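Local coordinates for protein pyocin-S2 (Pseudomonas aeruginosa, PDB 4QKO) that kills sensitive bacteria by breaking down their chromosomal DNA, through a C-terminal HNH nuclease domain that its immunity protein binds, at residues E88-G93 with A120-R125; Q55-V60 with A76-G81; G8-K13 with K44-W49; P32-I37 with P64-Q69. One frame throughout, in Å; residues are numbered along the deposited sequence. Where two conformers were deposited one is given.

Contact 1. Residues E88-G93 with A120-R125; sequences ESEQAG and AVTPKR
E90 grips the start of helix 123-130 from two directions, with its backbone carbonyl and with its carboxylate. K124 N donates to E90 O over 3.1 Å, approaching from above the carbonyl plane, and P123 CD rests against the same oxygen. The E90 side chain bends at chi2 (-62°) and brings OE1 2.7 Å from T122 OG1, whose hydroxyl donates to it on the anti side, 20° out of the carboxylate plane. T122 OG1 is also an acceptor: R125 N reaches it over 3.1 Å, which makes T122 the N-cap; E90 accepts from the capping hydroxyl, consistent with fixing its direction. Helix 123-130 follows strand 118-121 as in the ββα-metal motif of HNH nucleases, and it carries H126, a ligand of the bound magnesium ion. A water is a second donor to E90 OE1, at 2.7 Å, and accepts from K124 NZ at 3.0 Å. Direct pairing of the charges is not made, E90 OE2 and K124 NZ being 4.2 Å apart; the amine has its salt bridge with E128, a turn further along. Beside these polar links A92 CB packs on P123 CB at 3.9 Å, while E88 and Q91 bond to the immunity protein chain.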
loop_
_atom_site.group_PDB
_atom_site.type_symbol
_atom_site.label_atom_id
_atom_site.label_comp_id
_atom_site.label_asym_id
_atom_site.label_seq_id
_atom_site.Cartn_x
_atom_site.Cartn_y
_atom_site.Cartn_z
ATOM N N GLU B 88 -1.950 9.905 -0.508
ATOM C CA GLU B 88 -3.276 10.457 -0.545
ATOM C C GLU B 88 -3.570 11.109 -1.889
ATOM O O GLU B 88 -4.671 10.935 -2.411
ATOM C CB GLU B 88 -3.443 11.464 0.611
ATOM C CG GLU B 88 -3.712 10.751 1.954
ATOM C CD GLU B 88 -5.194 10.426 2.184
ATOM O OE1 GLU B 88 -6.067 11.086 1.555
ATOM O OE2 GLU B 88 -5.514 9.521 2.993
ATOM N N SER B 89 -2.579 11.783 -2.457
ATOM C CA SER B 89 -2.765 12.477 -3.781
ATOM C C SER B 89 -3.029 11.560 -4.955
ATOM O O SER B 89 -3.419 12.007 -6.068
ATOM C CB SER B 89 -1.586 13.445 -4.022
ATOM O OG SER B 89 -0.360 12.767 -4.124
ATOM N N GLU B 90 -2.842 10.250 -4.741
ATOM C CA GLU B 90 -2.948 9.243 -5.786
ATOM C C GLU B 90 -4.070 8.236 -5.563
ATOM O O GLU B 90 -4.213 7.241 -6.324
ATOM C CB GLU B 90 -1.589 8.530 -5.918
ATOM C CG GLU B 90 -0.484 9.417 -6.453
ATOM C CD GLU B 90 -0.763 9.950 -7.879
ATOM O OE1 GLU B 90 -1.302 9.204 -8.745
ATOM O OE2 GLU B 90 -0.377 11.105 -8.195
ATOM N N GLN B 91 -4.827 8.442 -4.489
ATOM C CA GLN B 91 -6.007 7.650 -4.166
ATOM C C GLN B 91 -7.172 8.150 -5.089
ATOM O O GLN B 91 -7.235 9.325 -5.489
ATOM C CB GLN B 91 -6.388 7.791 -2.693
ATOM C CG GLN B 91 -5.189 7.341 -1.792
ATOM C CD GLN B 91 -5.451 7.354 -0.314
ATOM O OE1 GLN B 91 -6.513 7.710 0.112
ATOM N NE2 GLN B 91 -4.450 7.013 0.476
ATOM N N ALA B 92 -8.016 7.240 -5.483
ATOM C CA ALA B 92 -9.099 7.593 -6.390
ATOM C C ALA B 92 -10.201 6.800 -5.798
ATOM O O ALA B 92 -10.292 5.590 -6.042
ATOM C CB ALA B 92 -8.775 7.192 -7.792
ATOM N N GLY B 93 -10.830 7.491 -4.826
ATOM C CA GLY B 93 -11.986 7.053 -4.078
ATOM C C GLY B 93 -11.660 5.901 -3.171
ATOM O O GLY B 93 -10.831 6.058 -2.235
ATOM N N ALA B 120 3.140 -1.316 -12.515
ATOM C CA ALA B 120 2.555 -0.964 -11.254
ATOM C C ALA B 120 2.106 0.469 -11.479
ATOM O O ALA B 120 2.926 1.302 -11.891
ATOM C CB ALA B 120 3.554 -1.022 -10.109
ATOM N N VAL B 121 0.829 0.699 -11.177
ATOM C CA VAL B 121 0.213 2.040 -11.286
ATOM C C VAL B 121 -0.549 2.450 -10.055
ATOM O O VAL B 121 -1.141 1.629 -9.370
ATOM C CB VAL B 121 -0.741 2.130 -12.463
ATOM C CG1 VAL B 121 0.095 2.226 -13.737
ATOM C CG2 VAL B 121 -1.638 0.926 -12.558
ATOM N N THR B 122 -0.618 3.754 -9.837
ATOM C CA THR B 122 -1.538 4.219 -8.815
ATOM C C THR B 122 -2.947 4.210 -9.376
ATOM O O THR B 122 -3.125 4.270 -10.602
ATOM C CB THR B 122 -1.227 5.644 -8.377
ATOM O OG1 THR B 122 -1.512 6.555 -9.448
ATOM C CG2 THR B 122 0.184 5.797 -7.955
ATOM N N PRO B 123 -3.966 4.190 -8.489
ATOM C CA PRO B 123 -5.372 4.334 -8.900
ATOM C C PRO B 123 -5.649 5.610 -9.718
ATOM O O PRO B 123 -6.296 5.569 -10.798
ATOM C CB PRO B 123 -6.111 4.321 -7.559
ATOM C CG PRO B 123 -5.248 3.369 -6.775
ATOM C CD PRO B 123 -3.861 3.860 -7.053
ATOM N N LYS B 124 -5.117 6.720 -9.283
ATOM C CA LYS B 124 -5.416 7.952 -9.979
ATOM C C LYS B 124 -4.870 7.828 -11.402
ATOM O O LYS B 124 -5.535 8.223 -12.357
ATOM C CB LYS B 124 -4.847 9.156 -9.285
ATOM C CG LYS B 124 -4.641 10.410 -10.157
ATOM C CD LYS B 124 -3.985 11.521 -9.304
ATOM C CE LYS B 124 -3.641 12.820 -10.067
ATOM N NZ LYS B 124 -2.774 12.629 -11.300
ATOM N N ARG B 125 -3.677 7.277 -11.553
ATOM C CA ARG B 125 -3.097 7.230 -12.883
ATOM C C ARG B 125 -3.853 6.216 -13.746
ATOM O O ARG B 125 -4.134 6.491 -14.944
ATOM C CB ARG B 125 -1.582 6.985 -12.826
ATOM C CG ARG B 125 -0.856 6.994 -14.154
ATOM C CD ARG B 125 -0.946 8.322 -14.907
ATOM N NE ARG B 125 -0.485 8.125 -16.279
ATOM C CZ ARG B 125 -0.809 8.894 -17.316
ATOM N NH1 ARG B 125 -1.585 9.975 -17.182
ATOM N NH2 ARG B 125 -0.339 8.600 -18.517
HETATM O O HOH W 1 -1.139 10.101 -11.299
#

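Contact 2. Residues Q55-V60 with A76-G81; sequences QFWIAV and AVMRDG
M78 pushes its side chain against helix 49-62 where W57 and V60 meet it. Its CB lies near W57 O, the chain runs on past the indole, and a bend at chi3 (78°) brings CE onto V60 and W57. There CE touches V60 CG1 at 3.5 Å, tighter than usual for two carbons, and comes obliquely to the indole at W57 CE3, 3.9 Å away. The other ring of this cluster belongs to helix 49-62 itself: F56 CD1 stands over the centre of one indole face. M78 O points into the gap between the backbones and has W57 O as a near neighbour at 3.4 Å; two acceptors cannot bond, and the carbonyl is instead satisfied by G81 N at 2.9 Å, with a CA-H...O contact from I58 CA besides. At R79 the backbone does the touching, its O lying 3.4 Å from I58 CG1, whereas the side chain starts out away from the helix. D80 also starts away from helix 49-62, and its OD2 forms a salt bridge with K25 of the immunity protein chain. G81 CA packs against I58 CD1 at 3.9 Å; a side chain here would run into the preceding carbonyl. No hydrogen bond crosses between the segments; methyls, the indole and backbone carbonyls make the contact. M78-G81 form a type I turn, and G81, with positive phi (93°) and two bonds back into the last turn, closes helix 72-78 as a Schellman motif, set against helix 49-62.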
loop_
_atom_site.group_PDB
_atom_site.type_symbol
_atom_site.label_atom_id
_atom_site.label_comp_id
_atom_site.label_asym_id
_atom_site.label_seq_id
_atom_site.Cartn_x
_atom_site.Cartn_y
_atom_site.Cartn_z
ATOM N N GLN B 55 2.880 -13.179 -3.870
ATOM C CA GLN B 55 4.302 -13.447 -4.063
ATOM C C GLN B 55 5.069 -12.288 -4.595
ATOM O O GLN B 55 6.202 -12.120 -4.231
ATOM C CB GLN B 55 4.504 -14.666 -4.962
ATOM C CG GLN B 55 4.082 -15.919 -4.182
ATOM C CD GLN B 55 4.195 -17.187 -5.039
ATOM O OE1 GLN B 55 5.207 -17.414 -5.720
ATOM N NE2 GLN B 55 3.133 -18.014 -5.032
ATOM N N PHE B 56 4.445 -11.467 -5.432
ATOM C CA PHE B 56 5.105 -10.292 -5.939
ATOM C C PHE B 56 5.443 -9.272 -4.832
ATOM O O PHE B 56 6.598 -8.827 -4.709
ATOM C CB PHE B 56 4.221 -9.657 -6.993
ATOM C CG PHE B 56 4.744 -8.376 -7.511
ATOM C CD1 PHE B 56 4.477 -7.192 -6.862
ATOM C CD2 PHE B 56 5.484 -8.354 -8.645
ATOM C CE1 PHE B 56 5.027 -6.026 -7.332
ATOM C CE2 PHE B 56 6.029 -7.191 -9.139
ATOM C CZ PHE B 56 5.788 -6.003 -8.475
ATOM N N TRP B 57 4.467 -8.895 -4.000
ATOM C CA TRP B 57 4.794 -7.953 -2.935
ATOM C C TRP B 57 5.696 -8.511 -1.820
ATOM O O TRP B 57 6.473 -7.813 -1.225
ATOM C CB TRP B 57 3.517 -7.320 -2.349
ATOM C CG TRP B 57 2.897 -6.471 -3.382
ATOM C CD1 TRP B 57 1.730 -6.712 -3.986
ATOM C CD2 TRP B 57 3.403 -5.260 -3.948
ATOM N NE1 TRP B 57 1.474 -5.728 -4.960
ATOM C CE2 TRP B 57 2.465 -4.803 -4.885
ATOM C CE3 TRP B 57 4.551 -4.497 -3.738
ATOM C CZ2 TRP B 57 2.664 -3.636 -5.636
ATOM C CZ3 TRP B 57 4.737 -3.346 -4.471
ATOM C CH2 TRP B 57 3.848 -2.929 -5.386
ATOM N N ILE B 58 5.626 -9.806 -1.571
ATOM C CA ILE B 58 6.584 -10.397 -0.611
ATOM C C ILE B 58 8.014 -10.296 -1.140
ATOM O O ILE B 58 8.919 -9.939 -0.397
ATOM C CB ILE B 58 6.203 -11.861 -0.285
ATOM C CG1 ILE B 58 4.973 -11.871 0.647
ATOM C CG2 ILE B 58 7.386 -12.588 0.334
ATOM C CD1 ILE B 58 4.101 -13.129 0.479
ATOM N N ALA B 59 8.181 -10.511 -2.424
ATOM C CA ALA B 59 9.490 -10.407 -3.075
ATOM C C ALA B 59 10.055 -9.006 -3.024
ATOM O O ALA B 59 11.230 -8.789 -2.779
ATOM C CB ALA B 59 9.403 -10.886 -4.507
ATOM N N VAL B 60 9.192 -8.034 -3.302
ATOM C CA VAL B 60 9.584 -6.618 -3.124
ATOM C C VAL B 60 10.071 -6.302 -1.713
ATOM O O VAL B 60 11.197 -5.694 -1.509
ATOM C CB VAL B 60 8.419 -5.702 -3.501
ATOM C CG1 VAL B 60 8.770 -4.253 -3.216
ATOM C CG2 VAL B 60 8.139 -5.873 -4.976
ATOM N N ALA B 76 5.321 -3.829 6.594
ATOM C CA ALA B 76 4.519 -4.705 7.432
ATOM C C ALA B 76 3.343 -5.249 6.628
ATOM O O ALA B 76 2.986 -6.429 6.758
ATOM C CB ALA B 76 4.071 -3.970 8.698
ATOM N N VAL B 77 2.852 -4.463 5.671
ATOM C CA VAL B 77 1.772 -4.863 4.796
ATOM C C VAL B 77 2.332 -5.771 3.677
ATOM O O VAL B 77 1.742 -6.823 3.387
ATOM C CB VAL B 77 1.067 -3.611 4.200
ATOM C CG1 VAL B 77 0.225 -3.990 3.005
ATOM C CG2 VAL B 77 0.215 -2.955 5.282
ATOM N N MET B 78 3.487 -5.406 3.126
ATOM C CA MET B 78 4.000 -6.075 1.949
ATOM C C MET B 78 4.554 -7.469 2.272
ATOM O O MET B 78 4.431 -8.406 1.469
ATOM C CB MET B 78 5.069 -5.196 1.290
ATOM C CG MET B 78 4.460 -3.979 0.597
ATOM S SD MET B 78 5.623 -2.584 0.601
ATOM C CE MET B 78 6.569 -3.251 -0.701
ATOM N N ARG B 79 5.124 -7.593 3.466
ATOM C CA ARG B 79 5.641 -8.893 3.928
ATOM C C ARG B 79 4.582 -9.915 4.017
ATOM O O ARG B 79 4.900 -11.109 3.947
ATOM C CB ARG B 79 6.194 -8.780 5.335
ATOM C CG ARG B 79 7.572 -8.296 5.319
ATOM C CD ARG B 79 8.066 -8.194 6.754
ATOM N NE ARG B 79 9.174 -7.263 6.671
ATOM C CZ ARG B 79 9.285 -6.100 7.294
ATOM N NH1 ARG B 79 8.368 -5.675 8.175
ATOM N NH2 ARG B 79 10.367 -5.374 7.041
ATOM N N ASP B 80 3.338 -9.455 4.160
ATOM C CA ASP B 80 2.150 -10.293 4.344
ATOM C C ASP B 80 1.452 -10.545 2.993
ATOM O O ASP B 80 0.364 -11.160 2.936
ATOM C CB ASP B 80 1.228 -9.546 5.340
ATOM C CG ASP B 80 -0.024 -10.350 5.794
ATOM O OD1 ASP B 80 0.102 -11.547 6.185
ATOM O OD2 ASP B 80 -1.145 -9.731 5.843
ATOM N N GLY B 81 2.060 -10.056 1.913
ATOM C CA GLY B 81 1.500 -10.207 0.592
ATOM C C GLY B 81 0.637 -9.062 0.133
ATOM O O GLY B 81 0.061 -9.122 -0.940
#

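Contact 3. Residues G8-K13 with K44-W49; sequences GAATGK and KTFKNW
F46 and G8 face each other as a hydrogen-bonded antiparallel pair, with A9 opposite T45 as the neighbouring non-hydrogen-bonded pair. F46 N donates to G8 O at 2.8 Å, nearly along the C=O axis, and G8 N returns a bond to F46 O over 3.2 Å. Past the strands a third bond continues the pairing, A10 N to K44 O at 2.9 Å. The F46 side chain can be followed outward from there. CB lies 4.1 Å from G8 O; CG stands anti to the carbonyl carbon (chi1 -50°), which carries the ring toward A10, just past strand 8-9. CD2 passes G8 O obliquely, CE2 meets A10 CB at 3.7 Å with the methyl at the ring edge and near its plane, CZ stays close to that methyl, and K44 C lies over one ring face, offset toward the rim. Outside the two segments the ring also meets Y113 and packs edge-to-face with F52 of helix 49-62. This two-stranded sheet ties the N-terminal part of the nuclease domain to the chain just before helix 49-62, where N48 caps the helix. Three backbone hydrogen bonds fix the register, with CA-H...O contacts from T45 CA to G8 O and A9 CA to K44 O beside them; the pairing therefore rests on main-chain atoms and depends little on side-chain identity, apart from the aromatic edge of F46 on the A10 methyl.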
loop_
_atom_site.group_PDB
_atom_site.type_symbol
_atom_site.label_atom_id
_atom_site.label_comp_id
_atom_site.label_asym_id
_atom_site.label_seq_id
_atom_site.Cartn_x
_atom_site.Cartn_y
_atom_site.Cartn_z
ATOM N N GLY B 8 -0.692 -20.010 -14.375
ATOM C CA GLY B 8 0.414 -19.640 -15.245
ATOM C C GLY B 8 1.729 -19.626 -14.514
ATOM O O GLY B 8 1.805 -19.892 -13.318
ATOM N N ALA B 9 2.757 -19.338 -15.280
ATOM C CA ALA B 9 4.081 -19.265 -14.781
ATOM C C ALA B 9 4.605 -17.889 -15.151
ATOM O O ALA B 9 4.369 -17.374 -16.271
ATOM C CB ALA B 9 4.950 -20.346 -15.408
ATOM N N ALA B 10 5.366 -17.329 -14.235
ATOM C CA ALA B 10 6.011 -16.068 -14.507
ATOM C C ALA B 10 7.110 -16.229 -15.549
ATOM O O ALA B 10 7.923 -17.171 -15.501
ATOM C CB ALA B 10 6.592 -15.493 -13.233
ATOM N N THR B 11 7.143 -15.341 -16.491
ATOM C CA THR B 11 8.248 -15.334 -17.420
ATOM C C THR B 11 8.616 -13.935 -17.768
ATOM O O THR B 11 7.929 -12.960 -17.405
ATOM C CB THR B 11 7.885 -16.125 -18.668
ATOM O OG1 THR B 11 9.048 -16.292 -19.484
ATOM C CG2 THR B 11 6.813 -15.443 -19.453
ATOM N N GLY B 12 9.701 -13.807 -18.464
ATOM C CA GLY B 12 10.061 -12.535 -18.997
ATOM C C GLY B 12 10.966 -11.726 -18.145
ATOM O O GLY B 12 11.446 -12.132 -17.067
ATOM N N LYS B 13 11.239 -10.550 -18.665
ATOM C CA LYS B 13 12.294 -9.744 -18.141
ATOM C C LYS B 13 11.658 -8.475 -17.614
ATOM O O LYS B 13 10.706 -7.938 -18.238
ATOM C CB LYS B 13 13.304 -9.452 -19.236
ATOM C CG LYS B 13 14.173 -10.681 -19.432
ATOM C CD LYS B 13 14.859 -10.787 -20.767
ATOM C CE LYS B 13 15.961 -11.845 -20.662
ATOM N NZ LYS B 13 17.145 -11.467 -21.488
ATOM N N LYS B 44 8.334 -19.484 -11.471
ATOM C CA LYS B 44 7.297 -19.813 -10.499
ATOM C C LYS B 44 5.892 -19.931 -11.112
ATOM O O LYS B 44 5.570 -19.232 -12.038
ATOM C CB LYS B 44 7.295 -18.826 -9.348
ATOM C CG LYS B 44 8.585 -18.929 -8.558
ATOM C CD LYS B 44 8.486 -18.132 -7.301
ATOM C CE LYS B 44 9.818 -18.176 -6.554
ATOM N NZ LYS B 44 9.558 -18.123 -5.099
ATOM N N THR B 45 5.093 -20.885 -10.620
ATOM C CA THR B 45 3.736 -21.062 -11.091
ATOM C C THR B 45 2.770 -20.517 -10.065
ATOM O O THR B 45 3.045 -20.542 -8.866
ATOM C CB THR B 45 3.421 -22.551 -11.379
ATOM O OG1 THR B 45 3.445 -23.260 -10.167
ATOM C CG2 THR B 45 4.443 -23.163 -12.237
ATOM N N PHE B 46 1.672 -19.945 -10.566
ATOM C CA PHE B 46 0.631 -19.338 -9.750
ATOM C C PHE B 46 -0.701 -19.983 -10.064
ATOM O O PHE B 46 -1.012 -20.174 -11.220
ATOM C CB PHE B 46 0.550 -17.842 -10.024
ATOM C CG PHE B 46 1.859 -17.186 -9.942
ATOM C CD1 PHE B 46 2.518 -17.120 -8.726
ATOM C CD2 PHE B 46 2.458 -16.714 -11.082
ATOM C CE1 PHE B 46 3.767 -16.552 -8.638
ATOM C CE2 PHE B 46 3.723 -16.174 -11.033
ATOM C CZ PHE B 46 4.370 -16.105 -9.801
ATOM N N LYS B 47 -1.506 -20.271 -9.041
ATOM C CA LYS B 47 -2.850 -20.852 -9.300
ATOM C C LYS B 47 -3.860 -19.803 -9.796
ATOM O O LYS B 47 -4.772 -20.122 -10.566
ATOM C CB LYS B 47 -3.394 -21.664 -8.101
ATOM C CG LYS B 47 -3.368 -21.022 -6.736
ATOM C CD LYS B 47 -4.051 -21.923 -5.709
ATOM C CE LYS B 47 -5.578 -21.805 -5.724
ATOM N NZ LYS B 47 -6.259 -23.058 -5.268
ATOM N N ASN B 48 -3.658 -18.548 -9.429
ATOM C CA ASN B 48 -4.599 -17.514 -9.721
ATOM C C ASN B 48 -3.905 -16.184 -9.488
ATOM O O ASN B 48 -2.802 -16.164 -8.981
ATOM C CB ASN B 48 -5.800 -17.600 -8.777
ATOM C CG ASN B 48 -5.394 -17.707 -7.305
ATOM O OD1 ASN B 48 -4.490 -17.028 -6.833
ATOM N ND2 ASN B 48 -6.063 -18.601 -6.572
ATOM N N TRP B 49 -4.563 -15.088 -9.842
ATOM C CA TRP B 49 -3.934 -13.757 -9.753
ATOM C C TRP B 49 -3.580 -13.325 -8.309
ATOM O O TRP B 49 -2.563 -12.701 -8.109
ATOM C CB TRP B 49 -4.818 -12.695 -10.396
ATOM C CG TRP B 49 -4.125 -11.346 -10.408
ATOM C CD1 TRP B 49 -4.321 -10.317 -9.547
ATOM C CD2 TRP B 49 -3.100 -10.926 -11.312
ATOM N NE1 TRP B 49 -3.508 -9.298 -9.855
ATOM C CE2 TRP B 49 -2.756 -9.625 -10.957
ATOM C CE3 TRP B 49 -2.471 -11.521 -12.422
ATOM C CZ2 TRP B 49 -1.773 -8.894 -11.642
ATOM C CZ3 TRP B 49 -1.521 -10.805 -13.122
ATOM C CH2 TRP B 49 -1.173 -9.488 -12.736
#

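Contact 4. Residues P32-I37 with P64-Q69; sequences PIPSQI and PELSKQ
The backbones stay well apart, P34 CA and L66 CA being the closest CA pair at 8.8 Å, and the contact is bridged by side chains. Residues 32-37 turn from loop into helix 35-41, with P34 at the N-cap and its O accepting from I37 N; residues 64-68 coil as a helix would, but lack its regular bonding, in the linker between helices 49-62 and 72-78. It is a hydrophobic packing contact of the nuclease domain, in which a helix start receives one leucine from the interhelical linker. L66 points toward the first segment, CG anti to its carbonyl carbon (chi1 -67°), and the branch CD1 does most of the touching. That methyl sits 3.6 Å from I37 CG1 and equally near I37 CD1, while P34 CG meets it at 3.8 Å from the proline ring. W21 also lies against both P34 and L66, and F56 of helix 49-62 lies against I37, so mostly apolar side chains surround the leucine methyl. Beside it Q36 bends at chi2 (73°) and reaches L66 tip to tip. The amide is not lost to apolar surroundings, because Q36 NE2 donates to D63 OD2, an oxygen that also takes the N-H of L66. The end of E65 leads away, to a salt bridge with K68. Across the segments, the nearest approach of Q36 is NE2 to L66 CG, 3.6 Å.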
loop_
_atom_site.group_PDB
_atom_site.type_symbol
_atom_site.label_atom_id
_atom_site.label_comp_id
_atom_site.label_asym_id
_atom_site.label_seq_id
_atom_site.Cartn_x
_atom_site.Cartn_y
_atom_site.Cartn_z
ATOM N N PRO B 32 7.712 0.012 -14.307
ATOM C CA PRO B 32 8.006 -1.328 -14.777
ATOM C C PRO B 32 8.222 -2.315 -13.640
ATOM O O PRO B 32 8.366 -1.923 -12.460
ATOM C CB PRO B 32 9.259 -1.128 -15.584
ATOM C CG PRO B 32 9.976 -0.039 -14.939
ATOM C CD PRO B 32 8.876 0.898 -14.472
ATOM N N ILE B 33 8.161 -3.623 -13.973
ATOM C CA ILE B 33 8.611 -4.586 -12.980
ATOM C C ILE B 33 10.164 -4.528 -12.821
ATOM O O ILE B 33 10.933 -4.615 -13.851
ATOM C CB ILE B 33 8.187 -6.006 -13.366
ATOM C CG1 ILE B 33 6.677 -6.114 -13.531
ATOM C CG2 ILE B 33 8.711 -7.014 -12.339
ATOM C CD1 ILE B 33 5.876 -5.335 -12.478
ATOM N N PRO B 34 10.660 -4.351 -11.596
ATOM C CA PRO B 34 12.113 -4.347 -11.404
ATOM C C PRO B 34 12.765 -5.659 -11.852
ATOM O O PRO B 34 12.237 -6.692 -11.547
ATOM C CB PRO B 34 12.291 -4.140 -9.895
ATOM C CG PRO B 34 11.000 -3.517 -9.439
ATOM C CD PRO B 34 9.947 -4.086 -10.351
ATOM N N SER B 35 13.864 -5.583 -12.602
ATOM C CA SER B 35 14.556 -6.787 -13.063
ATOM C C SER B 35 14.787 -7.804 -11.949
ATOM O O SER B 35 14.614 -9.016 -12.193
ATOM C CB SER B 35 15.867 -6.449 -13.778
ATOM O OG SER B 35 16.740 -5.572 -13.050
ATOM N N GLN B 36 15.138 -7.352 -10.742
ATOM C CA GLN B 36 15.392 -8.316 -9.612
ATOM C C GLN B 36 14.169 -9.088 -9.232
ATOM O O GLN B 36 14.263 -10.188 -8.669
ATOM C CB GLN B 36 15.694 -7.730 -8.186
ATOM C CG GLN B 36 16.476 -6.567 -7.921
ATOM C CD GLN B 36 15.852 -5.241 -8.260
ATOM O OE1 GLN B 36 15.625 -4.939 -9.438
ATOM N NE2 GLN B 36 15.872 -4.382 -7.295
ATOM N N ILE B 37 13.010 -8.462 -9.390
ATOM C CA ILE B 37 11.750 -9.114 -9.019
ATOM C C ILE B 37 11.304 -10.089 -10.103
ATOM O O ILE B 37 10.957 -11.218 -9.803
ATOM C CB ILE B 37 10.645 -8.064 -8.709
ATOM C CG1 ILE B 37 11.134 -7.109 -7.634
ATOM C CG2 ILE B 37 9.327 -8.769 -8.354
ATOM C CD1 ILE B 37 11.628 -7.713 -6.293
ATOM N N PRO B 64 16.787 -6.447 -0.969
ATOM C CA PRO B 64 17.634 -5.476 -0.258
ATOM C C PRO B 64 17.587 -4.059 -0.811
ATOM O O PRO B 64 17.664 -3.115 -0.032
ATOM C CB PRO B 64 19.067 -6.065 -0.358
ATOM C CG PRO B 64 18.876 -7.488 -0.703
ATOM C CD PRO B 64 17.488 -7.725 -1.244
ATOM N N GLU B 65 17.461 -3.882 -2.107
ATOM C CA GLU B 65 17.452 -2.517 -2.631
ATOM C C GLU B 65 16.083 -1.831 -2.571
ATOM O O GLU B 65 15.955 -0.663 -2.110
ATOM C CB GLU B 65 18.079 -2.461 -4.033
ATOM C CG GLU B 65 19.606 -2.666 -4.015
ATOM C CD GLU B 65 20.332 -1.683 -3.065
ATOM O OE1 GLU B 65 20.058 -0.442 -3.089
ATOM O OE2 GLU B 65 21.185 -2.154 -2.264
ATOM N N LEU B 66 15.060 -2.503 -3.071
ATOM C CA LEU B 66 13.723 -1.934 -3.111
ATOM C C LEU B 66 13.146 -1.756 -1.742
ATOM O O LEU B 66 12.412 -0.823 -1.520
ATOM C CB LEU B 66 12.788 -2.849 -3.902
ATOM C CG LEU B 66 13.106 -2.963 -5.387
ATOM C CD1 LEU B 66 12.420 -4.180 -6.024
ATOM C CD2 LEU B 66 12.718 -1.646 -6.088
ATOM N N SER B 67 13.448 -2.631 -0.797
ATOM C CA SER B 67 12.840 -2.464 0.537
ATOM C C SER B 67 13.274 -1.189 1.243
ATOM O O SER B 67 12.540 -0.693 2.054
ATOM C CB SER B 67 13.114 -3.694 1.432
ATOM O OG SER B 67 14.475 -3.743 1.717
ATOM N N LYS B 68 14.391 -0.610 0.862
ATOM C CA LYS B 68 14.779 0.715 1.384
ATOM C C LYS B 68 13.830 1.875 1.000
ATOM O O LYS B 68 13.858 2.945 1.638
ATOM C CB LYS B 68 16.229 1.071 0.955
ATOM C CG LYS B 68 17.197 -0.049 1.273
ATOM C CD LYS B 68 18.664 0.316 1.252
ATOM C CE LYS B 68 19.176 0.690 -0.124
ATOM N NZ LYS B 68 20.650 0.436 -0.235
ATOM N N GLN B 69 12.974 1.669 -0.004
ATOM C CA GLN B 69 12.108 2.706 -0.517
ATOM C C GLN B 69 10.763 2.717 0.161
ATOM O O GLN B 69 9.853 3.436 -0.292
ATOM C CB GLN B 69 11.926 2.560 -2.045
ATOM C CG GLN B 69 13.276 2.468 -2.791
ATOM C CD GLN B 69 13.162 2.377 -4.325
ATOM O OE1 GLN B 69 12.148 2.644 -4.906
ATOM N NE2 GLN B 69 14.243 2.051 -4.957
#

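All four contacts lie in one compact nuclease domain. Contact 2 is central to the packing: helix 49-62 touches contact 3 through Q55, whose OE1 is 3.4 Å from F46 CE1, and contact 4 through F56 and V60, with F56 CE2 3.7 Å from I37 CG2. The centres of contacts 2 and 4 are about 12 Å apart, those of 2 and 3 about 16 Å. Along the chain contacts 3 and 4 interleave, as do 4 and 2, tying together residues 8 to 81; contact 1 opens after the others have closed. It touches none of them, lies about 26 Å centre to centre from contact 3, on the opposite side of the domain, and includes the start of helix 123-130, which carries the magnesium ligand H126.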